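Local structure of uncharacterised protein (Vibrio cholerae, 5KKO) at the interface of chains A and B. The protein is of unknown function but is a small, mainly helical protein whose copies pack against one another, possibly as a two-fold symmetric dimer. Numbering follows the deposited sequence. Chains: chain A/B, Uncharacterised protein.

The interface of chains A and B. Residues chain A 11, 14-15, 18; chain B 39-40, 43, 46.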
# COMPACT_ATOMS: atom_id res chain seq x y z
N GLU A 11 3.87 -7.30 -1.14
CA GLU A 11 4.91 -8.22 -0.67
C GLU A 11 5.29 -7.97 0.78
O GLU A 11 5.53 -8.92 1.54
CB GLU A 11 6.17 -8.12 -1.56
CG GLU A 11 7.33 -8.95 -1.02
CD GLU A 11 8.27 -9.50 -2.08
OE1 GLU A 11 8.66 -10.71 -1.95
OE2 GLU A 11 8.63 -8.75 -3.02
N LEU A 14 2.66 -9.48 3.13
CA LEU A 14 2.71 -10.94 3.10
C LEU A 14 3.91 -11.43 3.91
O LEU A 14 3.75 -12.35 4.73
CB LEU A 14 2.72 -11.43 1.65
CG LEU A 14 2.99 -12.91 1.39
CD1 LEU A 14 1.80 -13.49 1.93
CD2 LEU A 14 3.01 -13.09 -0.14
N ASN A 15 5.10 -10.85 3.67
CA ASN A 15 6.27 -11.19 4.48
C ASN A 15 6.03 -10.97 5.97
O ASN A 15 6.48 -11.78 6.81
CB ASN A 15 7.47 -10.37 4.02
CG ASN A 15 8.10 -10.88 2.79
OD1 ASN A 15 7.90 -12.04 2.40
ND2 ASN A 15 8.90 -10.01 2.15
N LEU A 18 3.89 -13.73 7.39
CA LEU A 18 4.71 -14.95 7.60
C LEU A 18 5.48 -14.89 8.92
O LEU A 18 5.53 -15.88 9.69
CB LEU A 18 5.67 -15.12 6.42
CG LEU A 18 5.00 -15.66 5.16
CD1 LEU A 18 5.95 -15.59 4.01
CD2 LEU A 18 4.65 -17.15 5.30
N LEU B 39 0.28 -19.15 3.25
CA LEU B 39 0.99 -17.94 2.89
C LEU B 39 2.28 -18.23 2.13
O LEU B 39 2.57 -17.57 1.11
CB LEU B 39 1.30 -17.11 4.13
CG LEU B 39 0.11 -16.58 4.92
CD1 LEU B 39 0.61 -16.06 6.30
CD2 LEU B 39 -0.66 -15.54 4.13
N LEU B 40 3.03 -19.28 2.55
CA LEU B 40 4.23 -19.63 1.81
C LEU B 40 3.87 -20.12 0.41
O LEU B 40 4.64 -19.92 -0.54
CB LEU B 40 5.03 -20.72 2.53
CG LEU B 40 5.76 -20.24 3.75
CD1 LEU B 40 6.18 -21.46 4.66
CD2 LEU B 40 6.97 -19.46 3.30
N LYS B 43 3.35 -17.12 -1.73
CA LYS B 43 4.60 -16.40 -1.97
C LYS B 43 5.53 -17.13 -2.94
O LYS B 43 6.19 -16.49 -3.76
CB LYS B 43 5.33 -16.18 -0.62
CG LYS B 43 6.61 -15.43 -0.81
CD LYS B 43 7.50 -15.44 0.39
CE LYS B 43 8.66 -14.50 0.14
NZ LYS B 43 9.39 -14.22 1.40
N SER B 46 8.47 -16.10 -5.41
CA SER B 46 8.17 -14.69 -5.61
C SER B 46 8.51 -14.23 -7.02
O SER B 46 7.86 -13.33 -7.56
CB SER B 46 8.90 -13.87 -4.56
OG SER B 46 9.15 -12.57 -5.06
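Two flat groups face chain B, the carboxamide of A:Asn15 and the carboxylate of A:Glu11. The carboxamide is met at its oxygen: B:Lys43 NZ donates a hydrogen bond to A:Asn15 OD1 at 2.8 Å. The ammonium approaches from above the carbonyl plane, 28° out of it, with a C=O...N angle of 139°, and so is not on a lone pair; since the lysine is poorly ordered, these angles are approximate. The carboxylate is a looser neighbour, A:Glu11 OE1 sitting 4.9 Å from B:Lys43 NZ, too far for contact; its charge may still favour the ammonium, though the glutamate too is poorly ordered. The contact is a helix-to-helix packing of the two-fold symmetric A/B pair within a deposited assembly of six copies, possibly but not demonstrably the biological interface, with helix 11-20 of chain A set against helix 28-43 of chain B. Beyond that helix the poorly ordered loop residue B:Ser46 lies near A:Glu11 OE1, with OG anti to its backbone N. B:Lys43 has CG anti to the backbone N (chi1 -180°) and stays extended from there, running roughly perpendicular to the A:Asn15 side chain. Its methylenes also serve the apolar layer: B:Lys43 CB touches A:Leu14 CD2 at 3.9 Å, and further along CD meets A:Leu18 CD1 at 3.9 Å. A:Leu18 also packs on B:Leu39 and B:Leu40. Its CG lies anti to the carbonyl carbon, and CD2 lodges where these consecutive leucines meet, 3.6 Å from B:Leu39 CB and 3.6 Å from B:Leu40 CG. It lies alongside B:Leu39 pointing the other way, and slants across B:Leu40. A:Leu14, with CG anti to its backbone N, also runs antiparallel to B:Leu39, methyl to methyl, CD1 to CD2 at 3.9 Å.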